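Local coordinates for hypothetical protein PH0822 (PDB 2YX6) that is of unknown function but binds ADP and belongs to the dinitrogenase iron-molybdenum cofactor biosynthesis family, at residues A[2-6]-A[62-68]; A[17-21]-A[68-72]; A[88-92]-A[107-113]. One frame throughout, in Å; residues are numbered along the deposited sequence.

Interaction 1. Residues A[2-6]-A[62-68]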
loop_
_atom_site.group_PDB
_atom_site.type_symbol
_atom_site.label_atom_id
_atom_site.label_comp_id
_atom_site.label_asym_id
_atom_site.label_seq_id
_atom_site.Cartn_x
_atom_site.Cartn_y
_atom_site.Cartn_z
ATOM N N ARG A 2 3.172 -5.900 -8.643
ATOM C CA ARG A 2 4.520 -6.212 -8.229
ATOM C C ARG A 2 4.805 -5.708 -6.813
ATOM O O ARG A 2 4.524 -4.578 -6.430
ATOM C CB ARG A 2 5.531 -5.790 -9.331
ATOM C CG ARG A 2 6.967 -5.810 -8.889
ATOM C CD ARG A 2 7.878 -5.514 -10.085
ATOM N NE ARG A 2 7.352 -6.102 -11.327
ATOM C CZ ARG A 2 7.915 -5.976 -12.530
ATOM N NH1 ARG A 2 7.362 -6.531 -13.643
ATOM N NH2 ARG A 2 9.029 -5.310 -12.622
ATOM N N VAL A 3 5.284 -6.619 -5.992
ATOM C CA VAL A 3 5.551 -6.344 -4.592
ATOM C C VAL A 3 7.037 -6.485 -4.336
ATOM O O VAL A 3 7.655 -7.466 -4.761
ATOM C CB VAL A 3 4.738 -7.285 -3.713
ATOM C CG1 VAL A 3 4.991 -6.995 -2.196
ATOM C CG2 VAL A 3 3.240 -7.170 -4.124
ATOM N N ALA A 4 7.581 -5.485 -3.640
ATOM C CA ALA A 4 8.992 -5.366 -3.258
ATOM C C ALA A 4 9.176 -5.681 -1.751
ATOM O O ALA A 4 8.424 -5.194 -0.947
ATOM C CB ALA A 4 9.438 -3.924 -3.505
ATOM N N ILE A 5 10.211 -6.427 -1.405
ATOM C CA ILE A 5 10.453 -6.855 -0.044
ATOM C C ILE A 5 11.956 -6.801 0.253
ATOM O O ILE A 5 12.728 -7.423 -0.434
ATOM C CB ILE A 5 9.916 -8.284 0.248
ATOM C CG1 ILE A 5 8.406 -8.385 0.001
ATOM C CG2 ILE A 5 10.261 -8.688 1.711
ATOM C CD1 ILE A 5 8.131 -9.056 -1.134
ATOM N N PRO A 6 12.358 -6.076 1.327
ATOM C CA PRO A 6 13.795 -6.020 1.677
ATOM C C PRO A 6 14.222 -7.360 2.275
ATOM O O PRO A 6 13.487 -7.909 3.129
ATOM C CB PRO A 6 13.877 -4.898 2.730
ATOM C CG PRO A 6 12.520 -4.924 3.455
ATOM C CD PRO A 6 11.504 -5.367 2.306
ATOM N N HIS A 62 11.985 -0.290 -10.495
ATOM C CA HIS A 62 11.710 -1.705 -10.688
ATOM C C HIS A 62 10.247 -2.094 -10.810
ATOM O O HIS A 62 9.929 -3.264 -10.903
ATOM C CB HIS A 62 12.411 -2.500 -9.606
ATOM C CG HIS A 62 13.876 -2.687 -9.883
ATOM N ND1 HIS A 62 14.803 -1.687 -9.676
ATOM C CD2 HIS A 62 14.563 -3.740 -10.400
ATOM C CE1 HIS A 62 16.007 -2.128 -10.010
ATOM N NE2 HIS A 62 15.887 -3.370 -10.454
ATOM N N GLY A 63 9.364 -1.128 -10.880
ATOM C CA GLY A 63 7.944 -1.405 -11.160
ATOM C C GLY A 63 7.136 -1.791 -9.937
ATOM O O GLY A 63 5.994 -2.181 -10.081
ATOM N N ALA A 64 7.722 -1.716 -8.723
ATOM C CA ALA A 64 6.991 -2.235 -7.541
ATOM C C ALA A 64 6.004 -1.167 -7.121
ATOM O O ALA A 64 6.334 0.028 -7.136
ATOM C CB ALA A 64 7.924 -2.579 -6.450
ATOM N N LYS A 65 4.772 -1.565 -6.799
ATOM C CA LYS A 65 3.783 -0.573 -6.390
ATOM C C LYS A 65 3.430 -0.773 -4.927
ATOM O O LYS A 65 2.808 0.074 -4.311
ATOM C CB LYS A 65 2.511 -0.702 -7.255
ATOM C CG LYS A 65 2.791 -0.562 -8.780
ATOM C CD LYS A 65 1.649 0.188 -9.477
ATOM C CE LYS A 65 1.601 1.634 -9.028
ATOM N NZ LYS A 65 2.952 2.249 -9.272
ATOM N N ILE A 66 3.869 -1.895 -4.369
ATOM C CA ILE A 66 3.709 -2.137 -2.934
ATOM C C ILE A 66 5.033 -2.600 -2.330
ATOM O O ILE A 66 5.762 -3.344 -2.919
ATOM C CB ILE A 66 2.614 -3.207 -2.644
ATOM C CG1 ILE A 66 1.280 -2.717 -3.190
ATOM C CG2 ILE A 66 2.539 -3.509 -1.114
ATOM C CD1 ILE A 66 0.081 -3.510 -2.706
ATOM N N VAL A 67 5.333 -2.125 -1.137
ATOM C CA VAL A 67 6.532 -2.541 -0.402
ATOM C C VAL A 67 6.089 -3.143 0.930
ATOM O O VAL A 67 5.320 -2.496 1.679
ATOM C CB VAL A 67 7.434 -1.319 -0.150
ATOM C CG1 VAL A 67 8.596 -1.683 0.764
ATOM C CG2 VAL A 67 7.889 -0.712 -1.474
ATOM N N LEU A 68 6.571 -4.346 1.228
ATOM C CA LEU A 68 6.336 -4.950 2.516
ATOM C C LEU A 68 7.580 -4.860 3.340
ATOM O O LEU A 68 8.575 -5.432 2.958
ATOM C CB LEU A 68 5.974 -6.445 2.387
ATOM C CG LEU A 68 4.773 -6.687 1.421
ATOM C CD1 LEU A 68 4.522 -8.173 1.306
ATOM C CD2 LEU A 68 3.474 -5.930 1.922
#

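Interaction 2. Residues A[17-21]-A[68-72]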
loop_
_atom_site.group_PDB
_atom_site.type_symbol
_atom_site.label_atom_id
_atom_site.label_comp_id
_atom_site.label_asym_id
_atom_site.label_seq_id
_atom_site.Cartn_x
_atom_site.Cartn_y
_atom_site.Cartn_z
ATOM N N VAL A 17 12.497 -11.171 5.839
ATOM C CA VAL A 17 12.370 -9.741 5.696
ATOM C C VAL A 17 13.465 -9.127 6.537
ATOM O O VAL A 17 13.601 -9.463 7.684
ATOM C CB VAL A 17 10.927 -9.245 6.140
ATOM C CG1 VAL A 17 10.788 -7.686 6.080
ATOM C CG2 VAL A 17 9.816 -9.973 5.304
ATOM N N SER A 18 14.276 -8.255 5.945
ATOM C CA SER A 18 15.295 -7.531 6.697
ATOM C C SER A 18 14.603 -6.632 7.693
ATOM O O SER A 18 13.632 -5.946 7.373
ATOM C CB SER A 18 16.171 -6.704 5.762
ATOM O OG SER A 18 15.417 -5.583 5.323
ATOM N N LYS A 19 15.091 -6.636 8.916
ATOM C CA LYS A 19 14.458 -5.816 9.931
ATOM C C LYS A 19 14.650 -4.298 9.709
ATOM O O LYS A 19 13.837 -3.513 10.185
ATOM C CB LYS A 19 14.838 -6.287 11.364
ATOM C CG LYS A 19 14.223 -7.726 11.707
ATOM C CD LYS A 19 14.196 -8.039 13.233
ATOM C CE LYS A 19 13.230 -9.165 13.511
ATOM N NZ LYS A 19 12.236 -9.192 12.376
ATOM N N HIS A 20 15.681 -3.883 8.966
ATOM C CA HIS A 20 15.861 -2.443 8.677
ATOM C C HIS A 20 15.862 -2.135 7.186
ATOM O O HIS A 20 16.847 -2.379 6.512
ATOM C CB HIS A 20 17.157 -1.873 9.301
ATOM C CG HIS A 20 17.158 -1.869 10.805
ATOM N ND1 HIS A 20 16.357 -1.029 11.548
ATOM C CD2 HIS A 20 17.894 -2.580 11.702
ATOM C CE1 HIS A 20 16.583 -1.231 12.838
ATOM N NE2 HIS A 20 17.500 -2.177 12.957
ATOM N N PHE A 21 14.772 -1.556 6.697
ATOM C CA PHE A 21 14.716 -1.106 5.325
ATOM C C PHE A 21 15.817 -0.037 5.173
ATOM O O PHE A 21 16.155 0.721 6.096
ATOM C CB PHE A 21 13.333 -0.544 4.965
ATOM C CG PHE A 21 13.290 0.086 3.621
ATOM C CD1 PHE A 21 13.698 1.411 3.443
ATOM C CD2 PHE A 21 12.897 -0.662 2.508
ATOM C CE1 PHE A 21 13.735 1.994 2.189
ATOM C CE2 PHE A 21 12.923 -0.094 1.236
ATOM C CZ PHE A 21 13.341 1.216 1.069
ATOM N N LEU A 68 6.571 -4.346 1.228
ATOM C CA LEU A 68 6.336 -4.950 2.516
ATOM C C LEU A 68 7.580 -4.860 3.340
ATOM O O LEU A 68 8.575 -5.432 2.958
ATOM C CB LEU A 68 5.974 -6.445 2.387
ATOM C CG LEU A 68 4.773 -6.687 1.421
ATOM C CD1 LEU A 68 4.522 -8.173 1.306
ATOM C CD2 LEU A 68 3.474 -5.930 1.922
ATOM N N THR A 69 7.509 -4.199 4.499
ATOM C CA THR A 69 8.696 -4.107 5.341
ATOM C C THR A 69 8.380 -4.391 6.801
ATOM O O THR A 69 7.217 -4.427 7.196
ATOM C CB THR A 69 9.283 -2.678 5.333
ATOM O OG1 THR A 69 8.339 -1.838 5.973
ATOM C CG2 THR A 69 9.568 -2.147 3.952
ATOM N N TYR A 70 9.446 -4.607 7.580
ATOM C CA TYR A 70 9.365 -4.658 9.028
ATOM C C TYR A 70 9.417 -3.201 9.510
ATOM O O TYR A 70 8.394 -2.533 9.639
ATOM C CB TYR A 70 10.510 -5.506 9.605
ATOM C CG TYR A 70 10.367 -5.661 11.124
ATOM C CD1 TYR A 70 11.264 -5.064 11.995
ATOM C CD2 TYR A 70 9.296 -6.367 11.666
ATOM C CE1 TYR A 70 11.093 -5.154 13.405
ATOM C CE2 TYR A 70 9.128 -6.499 13.052
ATOM C CZ TYR A 70 10.061 -5.895 13.934
ATOM O OH TYR A 70 9.893 -6.022 15.341
ATOM N N GLY A 71 10.629 -2.693 9.666
ATOM C CA GLY A 71 10.850 -1.310 10.062
ATOM C C GLY A 71 11.300 -0.436 8.887
ATOM O O GLY A 71 12.021 -0.864 7.991
ATOM N N ILE A 72 10.858 0.812 8.898
ATOM C CA ILE A 72 11.218 1.746 7.859
ATOM C C ILE A 72 10.890 3.087 8.434
ATOM O O ILE A 72 10.004 3.186 9.295
ATOM C CB ILE A 72 10.419 1.431 6.560
ATOM C CG1 ILE A 72 10.620 2.563 5.524
ATOM C CG2 ILE A 72 8.962 1.149 6.934
ATOM C CD1 ILE A 72 9.918 2.362 4.221
#

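Interaction 3. Residues A[88-92]-A[107-113]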
loop_
_atom_site.group_PDB
_atom_site.type_symbol
_atom_site.label_atom_id
_atom_site.label_comp_id
_atom_site.label_asym_id
_atom_site.label_seq_id
_atom_site.Cartn_x
_atom_site.Cartn_y
_atom_site.Cartn_z
ATOM N N VAL A 88 3.733 -1.415 3.588
ATOM C CA VAL A 88 3.197 -2.145 4.741
ATOM C C VAL A 88 4.348 -2.377 5.737
ATOM O O VAL A 88 5.422 -2.872 5.334
ATOM C CB VAL A 88 2.586 -3.541 4.335
ATOM C CG1 VAL A 88 1.985 -4.253 5.598
ATOM C CG2 VAL A 88 1.524 -3.359 3.271
ATOM N N THR A 89 4.137 -1.953 6.997
ATOM C CA THR A 89 5.143 -2.068 8.065
ATOM C C THR A 89 4.751 -3.156 9.024
ATOM O O THR A 89 3.613 -3.589 9.013
ATOM C CB THR A 89 5.281 -0.747 8.866
ATOM O OG1 THR A 89 4.041 -0.451 9.535
ATOM C CG2 THR A 89 5.650 0.398 7.927
ATOM N N GLY A 90 5.713 -3.633 9.824
ATOM C CA GLY A 90 5.466 -4.745 10.778
ATOM C C GLY A 90 5.492 -6.179 10.238
ATOM O O GLY A 90 5.191 -7.114 10.942
ATOM N N VAL A 91 5.904 -6.350 8.990
ATOM C CA VAL A 91 5.964 -7.670 8.354
ATOM C C VAL A 91 7.301 -8.323 8.685
ATOM O O VAL A 91 8.340 -7.724 8.547
ATOM C CB VAL A 91 5.762 -7.549 6.805
ATOM C CG1 VAL A 91 5.682 -8.901 6.177
ATOM C CG2 VAL A 91 4.489 -6.748 6.496
ATOM N N TYR A 92 7.289 -9.578 9.110
ATOM C CA TYR A 92 8.536 -10.307 9.409
ATOM C C TYR A 92 8.376 -11.737 8.983
ATOM O O TYR A 92 7.243 -12.199 8.760
ATOM C CB TYR A 92 8.777 -10.297 10.924
ATOM C CG TYR A 92 7.631 -10.886 11.678
ATOM C CD1 TYR A 92 6.510 -10.138 11.947
ATOM C CD2 TYR A 92 7.655 -12.207 12.110
ATOM C CE1 TYR A 92 5.457 -10.679 12.641
ATOM C CE2 TYR A 92 6.574 -12.766 12.806
ATOM C CZ TYR A 92 5.505 -11.982 13.067
ATOM O OH TYR A 92 4.412 -12.489 13.703
ATOM N N LEU A 107 -2.094 -11.390 6.841
ATOM C CA LEU A 107 -0.712 -11.084 7.025
ATOM C C LEU A 107 -0.525 -11.027 8.534
ATOM O O LEU A 107 -1.431 -10.572 9.242
ATOM C CB LEU A 107 -0.409 -9.755 6.323
ATOM C CG LEU A 107 0.919 -9.600 5.639
ATOM C CD1 LEU A 107 1.061 -10.796 4.816
ATOM C CD2 LEU A 107 0.902 -8.356 4.779
ATOM N N LYS A 108 0.624 -11.516 9.011
ATOM C CA LYS A 108 1.001 -11.435 10.433
ATOM C C LYS A 108 1.842 -10.205 10.743
ATOM O O LYS A 108 2.977 -10.136 10.350
ATOM C CB LYS A 108 1.759 -12.685 10.822
ATOM C CG LYS A 108 0.776 -13.880 11.104
ATOM C CD LYS A 108 1.493 -15.247 11.071
ATOM C CE LYS A 108 0.934 -16.235 12.142
ATOM N NZ LYS A 108 -0.577 -16.412 12.111
ATOM N N ILE A 109 1.280 -9.243 11.458
ATOM C CA ILE A 109 1.955 -7.934 11.657
ATOM C C ILE A 109 2.494 -7.787 13.059
ATOM O O ILE A 109 1.786 -8.076 14.018
ATOM C CB ILE A 109 0.946 -6.734 11.434
ATOM C CG1 ILE A 109 0.314 -6.777 10.017
ATOM C CG2 ILE A 109 1.630 -5.411 11.684
ATOM C CD1 ILE A 109 1.321 -7.035 8.918
ATOM N N ASP A 110 3.739 -7.341 13.199
ATOM C CA ASP A 110 4.288 -7.019 14.500
ATOM C C ASP A 110 3.908 -5.592 14.838
ATOM O O ASP A 110 4.631 -4.611 14.449
ATOM C CB ASP A 110 5.809 -7.143 14.464
ATOM C CG ASP A 110 6.433 -6.995 15.833
ATOM O OD1 ASP A 110 5.723 -6.565 16.780
ATOM O OD2 ASP A 110 7.634 -7.328 15.960
ATOM N N TYR A 111 2.807 -5.467 15.597
ATOM C CA TYR A 111 2.254 -4.170 15.957
ATOM C C TYR A 111 3.276 -3.321 16.663
ATOM O O TYR A 111 3.174 -2.090 16.627
ATOM C CB TYR A 111 0.989 -4.306 16.838
ATOM C CG TYR A 111 -0.110 -5.089 16.170
ATOM C CD1 TYR A 111 -1.002 -4.464 15.314
ATOM C CD2 TYR A 111 -0.244 -6.451 16.367
ATOM C CE1 TYR A 111 -2.030 -5.167 14.674
ATOM C CE2 TYR A 111 -1.278 -7.189 15.722
ATOM C CZ TYR A 111 -2.161 -6.529 14.876
ATOM O OH TYR A 111 -3.160 -7.217 14.213
ATOM N N ASP A 112 4.244 -3.976 17.319
ATOM C CA ASP A 112 5.177 -3.275 18.195
ATOM C C ASP A 112 6.544 -3.091 17.560
ATOM O O ASP A 112 7.538 -2.886 18.276
ATOM C CB ASP A 112 5.357 -4.034 19.519
ATOM C CG ASP A 112 4.152 -3.922 20.462
ATOM O OD1 ASP A 112 3.983 -4.895 21.233
ATOM O OD2 ASP A 112 3.405 -2.911 20.461
ATOM N N TRP A 113 6.601 -3.152 16.230
ATOM C CA TRP A 113 7.875 -2.981 15.501
ATOM C C TRP A 113 8.636 -1.674 15.761
ATOM O O TRP A 113 9.762 -1.530 15.297
ATOM C CB TRP A 113 7.693 -3.171 13.984
ATOM C CG TRP A 113 6.961 -2.059 13.290
ATOM C CD1 TRP A 113 5.625 -2.011 13.007
ATOM C CD2 TRP A 113 7.524 -0.837 12.760
ATOM N NE1 TRP A 113 5.318 -0.838 12.355
ATOM C CE2 TRP A 113 6.469 -0.111 12.176
ATOM C CE3 TRP A 113 8.822 -0.282 12.741
ATOM C CZ2 TRP A 113 6.665 1.144 11.576
ATOM C CZ3 TRP A 113 9.025 0.977 12.117
ATOM C CH2 TRP A 113 7.952 1.664 11.562
#

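Interaction 1. Residues A[2-6]-A[62-68]
Arg2 O accepts two backbone N-H groups, a sound bond from Lys65 N at 3.0 Å and a weak one from Ile66 N. It opens the parallel pairing of strands 2-6 and 66-68, neighbours inside the mixed sheet of this alpha/beta fold. The pairing continues with Ala4, which gives its N-H to Ile66 O at 2.9 Å and takes one from Leu68 N at 3.0 Å. At the N-terminal end of strand 2-6 the Arg2 side chain reaches back over Gly63. With CG anti to the backbone N (chi1 168°) and the chain bent at chi3, Arg2 NH2 donates to His62 O at 2.8 Å, and that oxygen lies somewhat out of the guanidinium plane. NH1 forms a salt bridge with Asp31, so both ends of the group are held. Gly63 has a positive phi, and a CB there would come tight against Arg2 NH2.

The two sheet faces are apolar. Ala4 packs on Ala64 and Val67, under Ile59 of helix 54-61. Val3 and Leu68 lie on the other side, where helix 95-103 covers Leu68. There Leu68 CB sits alongside Ile5 CG1, while Val3 CG1 touches Leu68 CG at 3.6 Å.

Interaction 2. Residues A[17-21]-A[68-72]
Lys19 and Tyr70 meet in a cation-pi contact. Lys19 NZ stands 4.0 Å from the centroid of the Tyr70 ring, almost on the ring normal. Lys19 CB packs 3.8 Å from Tyr70 CD1, and the chain then bends at chi4 to bring the ammonium over the face. Lys19 O lies at the edge of the same ring, in its plane, 3.5 Å from Tyr70 CD1. Tyr70 thus has a positive charge over one face and a carbonyl oxygen at its rim.

Two backbone bonds run beside this pair. Phe21 N donates to Gly71 O at 3.1 Å, and Gly71 N makes a weak bond to Lys19 O. A CB on Gly71 would come tight against that oxygen.

Phe21 turns its ring inward, with CG anti to the backbone N (chi1 173°). Ile72 lies side by side with it, and its CD1 sits over one face of the ring, 4.2 Å from the centroid and offset toward the rim. Thr69 CG2 touches Phe21 CD2 at 3.9 Å. Val17 CG1 packs against Tyr70 N and CB.

Further out, Tyr70 OH is hydrogen-bonded to Asp110, and Thr69 OG1 to Val88 O. Phe27 and Phe80 meet the Phe21 ring. A leucine in place of Tyr70 would probably leave the Lys19 ammonium without its aromatic face and Asp110 without its hydroxyl partner.

Gly71 lies in the glycine-containing loop that leads from strand 66-68 to helix 74-82. This strand-turn-helix resembles the Rossmann-type GxGxxA pattern, consistent with nucleotide binding. Ile72 lies about 4 Å, side chain to side chain, from the ADP-binding Val87.

Interaction 3. Residues A[88-92]-A[107-113]
Gly90 O takes the N-H of Asp110 N in a short, nearly straight bond of 2.7 Å and 175°, which joins 88-92 to 107-113. Ile109 CA also makes a CA-H...O contact with Gly90 O, at 3.4 Å.

Gly90 sits at positive phi, and a CB on it would clash with Ile109 CG2. With only hydrogens there, its backbone fits under the Trp113 indole. Gly90 N lies over one face of the ring, and Gly90 CA is 3.5 Å from Trp113 CD1. Thr89 crosses the indole at its nitrogen side. Thr89 CB lies 3.6 Å from Trp113 CE2, and its CG2 reaches CZ2.

Past Asp110 the chain folds into a type I beta turn that ends at Trp113. Asp110 OD1 accepts from Asp112 N, from above the carboxylate plane, which makes an Asx turn. The other oxygen, OD2, is hydrogen-bonded to Tyr70 OH. The turn brings Trp113 back over 89-90, next to Lys114, a residue seen to bind ADP. Thr89 is likewise close to Val87 of that site.

Tyr92 CG takes the position between the backbone N and the carbonyl carbon (chi1 57°), which lays the ring beside the 108-110 backbone. Tyr92 CE1 touches Lys108 O at 3.4 Å, and Asp110 N lies at the ring edge. The ring and the Asp110 carboxylate are turned 79° apart.

On the buried side Val88 CG1 and Val91 CG2 each touch Leu107 CD2 and Ile109 CD1. Asn81 of the second subunit, a residue seen to bind ADP, packs on Leu107 and Ile109. Of the valine contacts the closest is Val91 CG2 to Ile109 CD1, at 4.0 Å.

From the N terminus, strand 2-7 pairs with strand 66-68 in interaction 1, closing a loop that holds strands 26-33 and 36-44 and helix 54-61. Interaction 2 starts inside that loop, at 17-21, and ends just beyond it. The two therefore cross, and they share Leu68. Pro6 O to Ser18 N, a probable hydrogen bond, joins them. Interaction 3 follows both in series and closes the shorter loop around helix 95-103. Val88 N probably bonds to Val67 O, and Val88 O to Thr69 N, so strand 86-88, at the edge of the sheet within this chain, is tied to segments of both earlier contacts. Interactions 1 and 3 also touch the second subunit, whereas interaction 2 does not.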